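ADP compounds hydrolase nudE (Escherichia coli, PDB 1VHZ) hydrolyses ADP-ribose to AMP and ribose 5-phosphate, and also acts on Ap3A, Ap2A and NADH, as a magnesium-dependent homodimer of the Nudix family. Local coordinates at the interface of chains A and B. Numbering follows the deposited sequence. Chains: chain A/B, ADP compounds hydrolase nudE.

Contact 1: the interface of chains A and B. Residues chain A 116-118, 169-170; chain B 117, 168-169.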
ATOM      1  N   SER A 116      -2.906   6.559   2.881  1.00 14.40           N
ATOM      2  CA  SER A 116      -4.005   5.939   2.137  1.00 18.36           C
ATOM      3  C   SER A 116      -3.402   4.743   1.386  1.00 19.64           C
ATOM      4  O   SER A 116      -2.156   4.633   1.346  1.00 19.59           O
ATOM      5  CB  SER A 116      -4.515   6.967   1.112  1.00 17.06           C
ATOM      6  OG  SER A 116      -3.620   6.979   0.012  1.00 24.17           O
ATOM      7  N   MET A 117      -4.186   3.802   0.901  1.00 23.60           N
ATOM      8  CA  MET A 117      -3.667   2.657   0.151  1.00 27.80           C
ATOM      9  C   MET A 117      -4.565   2.410  -1.071  1.00 28.50           C
ATOM     10  O   MET A 117      -5.739   2.089  -0.956  1.00 25.80           O
ATOM     11  CB  MET A 117      -3.596   1.387   0.978  0.50 30.31           C
ATOM     12  CG  MET A 117      -2.994   1.390   2.358  0.50 29.63           C
ATOM     13  SD  MET A 117      -4.167   1.779   3.669  0.50 30.78           S
ATOM     14  CE  MET A 117      -4.186   0.260   4.615  0.50 15.89           C
ATOM     15  N   ALA A 118      -4.041   2.597  -2.272  1.00 32.16           N
ATOM     16  CA  ALA A 118      -4.811   2.420  -3.499  1.00 29.36           C
ATOM     17  C   ALA A 118      -6.187   3.068  -3.413  1.00 28.92           C
ATOM     18  O   ALA A 118      -7.235   2.420  -3.457  1.00 27.59           O
ATOM     19  CB  ALA A 118      -4.896   0.945  -3.869  1.00 29.67           C
ATOM     20  N   ALA A 169       3.910  -2.807   0.861  1.00 15.36           N
ATOM     21  CA  ALA A 169       3.940  -1.354   0.844  1.00 15.25           C
ATOM     22  C   ALA A 169       3.765  -0.636   2.161  1.00 13.80           C
ATOM     23  O   ALA A 169       4.434   0.413   2.349  1.00 15.37           O
ATOM     24  CB  ALA A 169       2.988  -0.758  -0.200  1.00  7.32           C
ATOM     25  N   ARG A 170       2.878  -1.066   3.027  1.00 12.92           N
ATOM     26  CA  ARG A 170       2.665  -0.404   4.321  1.00 14.35           C
ATOM     27  C   ARG A 170       3.833  -0.685   5.258  1.00 16.85           C
ATOM     28  O   ARG A 170       4.272   0.244   5.947  1.00 12.38           O
ATOM     29  CB  ARG A 170       1.330  -0.848   4.924  1.00 13.32           C
ATOM     30  CG  ARG A 170       0.147  -0.344   4.076  1.00 20.75           C
ATOM     31  CD  ARG A 170      -1.161  -1.065   4.457  1.00 13.81           C
ATOM     32  NE  ARG A 170      -0.966  -2.492   4.556  1.00 22.01           N
ATOM     33  CZ  ARG A 170      -1.799  -3.381   5.068  1.00 29.34           C
ATOM     34  NH1 ARG A 170      -1.482  -4.678   5.114  1.00 24.29           N
ATOM     35  NH2 ARG A 170      -2.958  -2.984   5.558  1.00 28.22           N
TER
ATOM     36  N   MET B 117       0.834  -5.960  -1.659  1.00 28.57           N
ATOM     37  CA  MET B 117      -0.054  -4.922  -1.108  1.00 34.14           C
ATOM     38  C   MET B 117      -1.164  -5.623  -0.320  1.00 32.56           C
ATOM     39  O   MET B 117      -2.001  -6.283  -0.921  1.00 31.61           O
ATOM     40  CB  MET B 117      -0.643  -4.083  -2.231  0.50 41.10           C
ATOM     41  CG  MET B 117      -0.446  -2.591  -2.152  0.50 47.28           C
ATOM     42  SD  MET B 117      -0.873  -1.837  -0.578  0.50 51.15           S
ATOM     43  CE  MET B 117      -1.459  -0.233  -1.120  0.50 44.37           C
ATOM     44  N   GLU B 168       0.260   7.907  -0.039  1.00 15.18           N
ATOM     45  CA  GLU B 168      -0.292   6.590  -0.314  1.00 14.11           C
ATOM     46  C   GLU B 168       0.860   5.588  -0.198  1.00 11.89           C
ATOM     47  O   GLU B 168       1.996   5.872  -0.604  1.00  9.22           O
ATOM     48  CB  GLU B 168      -0.968   6.601  -1.679  1.00 11.56           C
ATOM     49  CG  GLU B 168      -1.696   5.310  -2.021  1.00 19.56           C
ATOM     50  CD  GLU B 168      -0.810   4.265  -2.673  1.00 20.27           C
ATOM     51  OE1 GLU B 168       0.333   4.573  -3.075  1.00 20.18           O
ATOM     52  OE2 GLU B 168      -1.280   3.118  -2.802  1.00 18.65           O
ATOM     53  N   ALA B 169       0.627   4.434   0.385  1.00 13.04           N
ATOM     54  CA  ALA B 169       1.704   3.483   0.670  1.00 14.29           C
ATOM     55  C   ALA B 169       2.643   3.158  -0.457  1.00 13.51           C
ATOM     56  O   ALA B 169       3.846   3.010  -0.174  1.00 12.69           O
ATOM     57  CB  ALA B 169       1.151   2.231   1.341  1.00  9.70           C
TER
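A:Met117 and the poorly ordered B:Met117 meet near the dimer axis with their side chains slanting across one another, the terminal methyl CE of B:Met117 lying roughly 3.4 Å from CB of A:Met117. The two copies are modelled differently: A:Met117 has CG beside its backbone N (chi1 -48°) and bends away, whereas B:Met117 reaches across and brings SD near CB of A:Ala169. Flexible, unbranched methionine probably suits a place where a residue meets its own copy near the axis and the two need not adopt the same shape. Beside them, B:Glu168 lies along the end of strand 108-116 of chain A. Its CG is anti to the backbone N (chi1 -175°), and a bend at chi2 turns the carboxylate toward A:Ala118, whose backbone N donates to the anti lone pair of B:Glu168 OE2 at 2.9 Å, with 167° at the hydrogen. One residue on, the N of B:Ala169 gives a hydrogen bond of 3.0 Å to the carbonyl O of A:Ser116, completing a parallel bridge between A:Ser116 and B:Glu168. The small side chain of B:Ala169 lets its CB approach CB of A:Ala169 to 3.8 Å. Backbone pairing, a carboxylate anchor and apolar packing thus help hold the homodimer together at its centre.

Contact 2: the interface of chains A and B. Residues chain A 8-10, 33-34; chain B 68, 75, 145.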
ATOM      1  N   GLN A   8     -10.950  20.010 -12.173  1.00 23.59           N
ATOM      2  CA  GLN A   8     -12.360  20.026 -11.820  1.00 24.28           C
ATOM      3  C   GLN A   8     -12.786  18.568 -11.594  1.00 24.75           C
ATOM      4  O   GLN A   8     -12.694  17.731 -12.496  1.00 19.97           O
ATOM      5  CB  GLN A   8     -13.250  20.712 -12.845  1.00 30.42           C
ATOM      6  CG  GLN A   8     -14.727  20.673 -12.466  1.00 47.19           C
ATOM      7  CD  GLN A   8     -15.623  21.546 -13.313  1.00 57.08           C
ATOM      8  OE1 GLN A   8     -15.544  22.778 -13.237  1.00 63.96           O
ATOM      9  NE2 GLN A   8     -16.503  20.939 -14.111  1.00 48.26           N
ATOM     10  N   LYS A   9     -13.221  18.257 -10.371  1.00 22.71           N
ATOM     11  CA  LYS A   9     -13.619  16.881 -10.124  1.00 26.75           C
ATOM     12  C   LYS A   9     -14.851  16.490 -10.943  1.00 25.53           C
ATOM     13  O   LYS A   9     -15.755  17.292 -11.137  1.00 26.00           O
ATOM     14  CB  LYS A   9     -13.955  16.637  -8.654  1.00 32.75           C
ATOM     15  CG  LYS A   9     -12.800  16.849  -7.691  1.00 40.52           C
ATOM     16  CD  LYS A   9     -13.099  16.104  -6.392  1.00 49.26           C
ATOM     17  CE  LYS A   9     -12.850  16.991  -5.186  1.00 55.71           C
ATOM     18  NZ  LYS A   9     -13.636  16.537  -4.003  1.00 59.64           N
ATOM     19  N   PRO A  10     -14.889  15.219 -11.317  1.00 22.80           N
ATOM     20  CA  PRO A  10     -16.011  14.662 -12.037  1.00 22.12           C
ATOM     21  C   PRO A  10     -17.237  14.687 -11.128  1.00 22.62           C
ATOM     22  O   PRO A  10     -17.084  14.721  -9.902  1.00 20.44           O
ATOM     23  CB  PRO A  10     -15.629  13.202 -12.278  1.00 21.48           C
ATOM     24  CG  PRO A  10     -14.537  12.904 -11.315  1.00 20.99           C
ATOM     25  CD  PRO A  10     -13.824  14.215 -11.076  1.00 24.10           C
ATOM     26  N   PHE A  33     -16.886  13.151 -16.146  1.00 15.90           N
ATOM     27  CA  PHE A  33     -15.715  14.010 -16.005  1.00 19.89           C
ATOM     28  C   PHE A  33     -15.990  15.407 -16.542  1.00 19.56           C
ATOM     29  O   PHE A  33     -16.998  15.665 -17.184  1.00 17.49           O
ATOM     30  CB  PHE A  33     -14.511  13.354 -16.679  1.00 17.35           C
ATOM     31  CG  PHE A  33     -14.077  12.120 -15.926  1.00 20.58           C
ATOM     32  CD1 PHE A  33     -14.648  10.887 -16.207  1.00 18.28           C
ATOM     33  CD2 PHE A  33     -13.119  12.205 -14.927  1.00 18.12           C
ATOM     34  CE1 PHE A  33     -14.249   9.753 -15.516  1.00 24.24           C
ATOM     35  CE2 PHE A  33     -12.724  11.079 -14.222  1.00 14.58           C
ATOM     36  CZ  PHE A  33     -13.297   9.849 -14.514  1.00 21.87           C
ATOM     37  N   SER A  34     -15.117  16.355 -16.240  1.00 20.00           N
ATOM     38  CA  SER A  34     -15.195  17.731 -16.647  1.00 21.17           C
ATOM     39  C   SER A  34     -15.329  17.971 -18.148  1.00 19.33           C
ATOM     40  O   SER A  34     -15.858  18.995 -18.535  1.00 17.82           O
ATOM     41  CB  SER A  34     -13.897  18.482 -16.203  1.00 14.56           C
ATOM     42  OG  SER A  34     -14.297  19.078 -14.964  1.00 39.90           O
TER
ATOM     43  N   TYR B  68      -7.465  11.118 -11.032  1.00 14.58           N
ATOM     44  CA  TYR B  68      -8.639  10.969 -10.205  1.00 16.32           C
ATOM     45  C   TYR B  68      -8.727   9.561  -9.612  1.00 18.79           C
ATOM     46  O   TYR B  68      -8.402   8.576 -10.265  1.00 21.59           O
ATOM     47  CB  TYR B  68      -9.918  11.355 -10.930  1.00 15.10           C
ATOM     48  CG  TYR B  68     -11.185  11.257 -10.089  1.00 17.46           C
ATOM     49  CD1 TYR B  68     -12.014  10.151 -10.181  1.00 16.34           C
ATOM     50  CD2 TYR B  68     -11.544  12.267  -9.209  1.00 16.77           C
ATOM     51  CE1 TYR B  68     -13.171  10.047  -9.427  1.00 16.18           C
ATOM     52  CE2 TYR B  68     -12.694  12.184  -8.454  1.00 18.64           C
ATOM     53  CZ  TYR B  68     -13.506  11.065  -8.568  1.00 19.69           C
ATOM     54  OH  TYR B  68     -14.665  10.990  -7.835  1.00 21.32           O
ATOM     55  N   TYR B  75      -8.199  13.873  -6.250  1.00 20.39           N
ATOM     56  CA  TYR B  75      -7.092  13.772  -7.172  1.00 18.17           C
ATOM     57  C   TYR B  75      -5.819  13.402  -6.419  1.00 19.03           C
ATOM     58  O   TYR B  75      -5.472  14.057  -5.443  1.00 20.17           O
ATOM     59  CB  TYR B  75      -6.870  15.065  -7.963  1.00 18.08           C
ATOM     60  CG  TYR B  75      -7.815  15.177  -9.144  1.00 17.71           C
ATOM     61  CD1 TYR B  75      -8.996  15.895  -9.062  1.00 12.28           C
ATOM     62  CD2 TYR B  75      -7.506  14.505 -10.324  1.00 16.06           C
ATOM     63  CE1 TYR B  75      -9.838  15.980 -10.169  1.00 17.70           C
ATOM     64  CE2 TYR B  75      -8.345  14.570 -11.426  1.00 17.09           C
ATOM     65  CZ  TYR B  75      -9.507  15.317 -11.331  1.00 17.93           C
ATOM     66  OH  TYR B  75     -10.328  15.380 -12.417  1.00 22.82           O
ATOM     67  N   GLU B 145      -9.646  11.348 -19.024  1.00 19.53           N
ATOM     68  CA  GLU B 145      -9.274  12.777 -19.054  1.00 18.88           C
ATOM     69  C   GLU B 145      -7.761  12.859 -18.924  1.00 17.98           C
ATOM     70  O   GLU B 145      -7.136  11.889 -18.507  1.00 19.16           O
ATOM     71  CB  GLU B 145      -9.998  13.562 -17.966  1.00 16.40           C
ATOM     72  CG  GLU B 145      -9.485  13.326 -16.567  1.00 23.92           C
ATOM     73  CD  GLU B 145     -10.198  14.016 -15.439  1.00 24.40           C
ATOM     74  OE1 GLU B 145     -10.968  14.993 -15.586  1.00 25.49           O
ATOM     75  OE2 GLU B 145      -9.987  13.572 -14.291  1.00 26.42           O
TER
HETATM   76  O   HOH W   1     -13.082  15.712 -14.191  1.00 14.49           O
HETATM   77  O   HOH W   2     -15.660  13.479  -7.590  1.00 22.93           O
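A:Pro10 sets the CG-CD edge of its ring on the face of B:Tyr68, CG over the centre and 3.4 Å from the ring centroid in a CH-pi contact. A rigid proline suits this place because it offers a fixed apolar edge to the aromatic face. Next to it, the ring of A:Phe33 crosses the side chain of B:Glu145 at about a right angle; CD2 of A:Phe33 comes 3.5 Å from the carboxylate carbon CD of B:Glu145, the two planes 68° apart. CA and CG of A:Lys9 pass beside CE1 of B:Tyr75, the side chains running opposite ways; A:Lys9 and A:Gln8 are poorly ordered.

Farther out, A:Pro10 CB lies over a face of A:Phe33, toward its rim, bracing it against B:Glu145. OH of B:Tyr75 donates to OE2 of B:Glu145 at 2.6 Å, on the syn side but 24° out of the carboxylate plane; this probably takes its hydrogen, making its weak bond to A:Gln8 O marginal. CD trans to CA (chi2 -177°) carries the B:Glu145 carboxylate straight out to the tyrosine and to water 1, 2.6 Å from OE1 of B:Glu145. Water 1 also meets A:Gln8 O and A:Ser34 N. Water 2 joins B:Tyr68 OH, at 2.7 Å, to A:Pro10 O. A:Ser34 OG bonds to A:Gln8 O from above the carbonyl plane. The site fastens the N-terminal segment and the loop after strand 25-32 of one subunit onto the other, helping to hold the dimer together.

Contact 3: the interface of chains A and B. Residues chain A 169-170, 172-173; chain B 169-170, 172-173.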
ATOM      1  N   ALA A 169       3.910  -2.807   0.861  1.00 15.36           N
ATOM      2  CA  ALA A 169       3.940  -1.354   0.844  1.00 15.25           C
ATOM      3  C   ALA A 169       3.765  -0.636   2.161  1.00 13.80           C
ATOM      4  O   ALA A 169       4.434   0.413   2.349  1.00 15.37           O
ATOM      5  CB  ALA A 169       2.988  -0.758  -0.200  1.00  7.32           C
ATOM      6  N   ARG A 170       2.878  -1.066   3.027  1.00 12.92           N
ATOM      7  CA  ARG A 170       2.665  -0.404   4.321  1.00 14.35           C
ATOM      8  C   ARG A 170       3.833  -0.685   5.258  1.00 16.85           C
ATOM      9  O   ARG A 170       4.272   0.244   5.947  1.00 12.38           O
ATOM     10  CB  ARG A 170       1.330  -0.848   4.924  1.00 13.32           C
ATOM     11  CG  ARG A 170       0.147  -0.344   4.076  1.00 20.75           C
ATOM     12  CD  ARG A 170      -1.161  -1.065   4.457  1.00 13.81           C
ATOM     13  NE  ARG A 170      -0.966  -2.492   4.556  1.00 22.01           N
ATOM     14  CZ  ARG A 170      -1.799  -3.381   5.068  1.00 29.34           C
ATOM     15  NH1 ARG A 170      -1.482  -4.678   5.114  1.00 24.29           N
ATOM     16  NH2 ARG A 170      -2.958  -2.984   5.558  1.00 28.22           N
ATOM     17  N   VAL A 172       6.968  -1.392   4.318  1.00  8.89           N
ATOM     18  CA  VAL A 172       8.143  -0.650   3.806  1.00  9.92           C
ATOM     19  C   VAL A 172       8.034   0.833   4.088  1.00 11.88           C
ATOM     20  O   VAL A 172       8.983   1.467   4.544  1.00 11.53           O
ATOM     21  CB  VAL A 172       8.351  -0.962   2.323  1.00 10.93           C
ATOM     22  CG1 VAL A 172       9.381  -0.065   1.667  1.00  8.71           C
ATOM     23  CG2 VAL A 172       8.773  -2.440   2.147  1.00  4.40           C
ATOM     24  N   SER A 173       6.850   1.425   3.850  1.00 12.30           N
ATOM     25  CA  SER A 173       6.639   2.834   4.152  1.00 14.07           C
ATOM     26  C   SER A 173       6.940   3.103   5.634  1.00 12.18           C
ATOM     27  O   SER A 173       7.659   4.036   5.956  1.00 14.85           O
ATOM     28  CB  SER A 173       5.147   3.210   3.947  1.00 11.13           C
ATOM     29  OG  SER A 173       4.842   3.220   2.579  1.00 17.22           O
TER
ATOM     30  N   ALA B 169       0.627   4.434   0.385  1.00 13.04           N
ATOM     31  CA  ALA B 169       1.704   3.483   0.670  1.00 14.29           C
ATOM     32  C   ALA B 169       2.643   3.158  -0.457  1.00 13.51           C
ATOM     33  O   ALA B 169       3.846   3.010  -0.174  1.00 12.69           O
ATOM     34  CB  ALA B 169       1.151   2.231   1.341  1.00  9.70           C
ATOM     35  N   ARG B 170       2.169   2.973  -1.682  1.00 15.03           N
ATOM     36  CA  ARG B 170       3.042   2.668  -2.813  1.00 13.40           C
ATOM     37  C   ARG B 170       3.873   3.862  -3.229  1.00 16.54           C
ATOM     38  O   ARG B 170       5.083   3.691  -3.475  1.00 15.13           O
ATOM     39  CB  ARG B 170       2.226   2.065  -3.961  1.00 15.52           C
ATOM     40  CG  ARG B 170       1.600   0.719  -3.495  1.00 17.02           C
ATOM     41  CD  ARG B 170       0.541   0.266  -4.494  1.00 20.69           C
ATOM     42  NE  ARG B 170      -0.370   1.309  -4.848  1.00 16.74           N
ATOM     43  CZ  ARG B 170      -1.299   1.349  -5.781  1.00 28.15           C
ATOM     44  NH1 ARG B 170      -1.505   0.308  -6.573  1.00 32.11           N
ATOM     45  NH2 ARG B 170      -2.032   2.451  -5.939  1.00 19.10           N
ATOM     46  N   VAL B 172       4.815   6.347  -1.308  1.00 13.77           N
ATOM     47  CA  VAL B 172       5.761   6.587  -0.216  1.00 16.20           C
ATOM     48  C   VAL B 172       6.912   5.598  -0.255  1.00 14.05           C
ATOM     49  O   VAL B 172       8.074   5.993  -0.171  1.00 15.15           O
ATOM     50  CB  VAL B 172       5.068   6.635   1.157  1.00 14.05           C
ATOM     51  CG1 VAL B 172       6.078   6.773   2.291  1.00  6.70           C
ATOM     52  CG2 VAL B 172       4.132   7.864   1.219  1.00 13.00           C
ATOM     53  N   SER B 173       6.610   4.323  -0.449  1.00 13.27           N
ATOM     54  CA  SER B 173       7.615   3.280  -0.554  1.00 16.28           C
ATOM     55  C   SER B 173       8.534   3.576  -1.741  1.00 14.16           C
ATOM     56  O   SER B 173       9.740   3.479  -1.600  1.00 13.91           O
ATOM     57  CB  SER B 173       6.963   1.902  -0.831  1.00 12.05           C
ATOM     58  OG  SER B 173       6.268   1.461   0.302  1.00 17.05           O
TER
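At the start of helices 169-184 of chain A and 169-183 of chain B, regular helical backbone (phi/psi -57/-48° at A:Ser173) puts A:Ala169 and A:Ser173 one turn apart on the face turned to the partner, a helix-helix contact across the two-fold axis of this Nudix hydrolase homodimer. The hydroxyls of A:Ser173 and B:Ser173 meet at the axis, OG to OG 3.2 Å, in a hydrogen bond whose direction is not settled. With OG beside the backbone N (chi1 -71°), the A:Ser173 hydroxyl points toward the partner while staying close to its own helix. There A:Ser173 OG lies 2.8 Å from the carbonyl O of A:Ala169, and it is 2.9 Å from B:Ala169 O, a possible bond across the axis. A:Ala169 O is likewise within hydrogen-bonding distance of B:Ser173 OG, at 2.9 Å. Each hydroxyl can donate to its own helix's carbonyl, to the partner's or to the other OG, alternatives that the structure alone does not resolve. Serine suits this place, being small enough for the helices to meet and able both to donate and to accept. An alanine in place of A:Ser173 removes the hydroxyl, and would probably leave B:Ser173 OG without its mate at the axis and both A:Ala169 O and B:Ala169 O with one fewer potential donor. Flanking the polar centre, CG1 of A:Val172 lies 4.0 Å from CB of B:Ser173. B:Val172 returns the contact with its own CG1 against CB of A:Ser173, these branched side chains adding apolar cover beside the hydroxyls.

Contacts 1 and 3 are neighbours, their C-alpha centres about 6 Å apart, and share A:Ala169, A:Arg170 and B:Ala169. The first turn of helix 169-184 in chain A and of helix 169-183 in chain B therefore serves both: contact 1 joins it to the end of strand 108-116, and contact 3 pairs it with its own copy. Contact 2 lies farther out, its C-alpha centre about 22 Å from that of contact 1 and 26 Å from that of contact 3, and shares no residue with them. Its two-fold twin repeats it with the chains exchanged, so the homodimer is held at its centre and again at peripheral sites, which probably restrains rocking of the subunits.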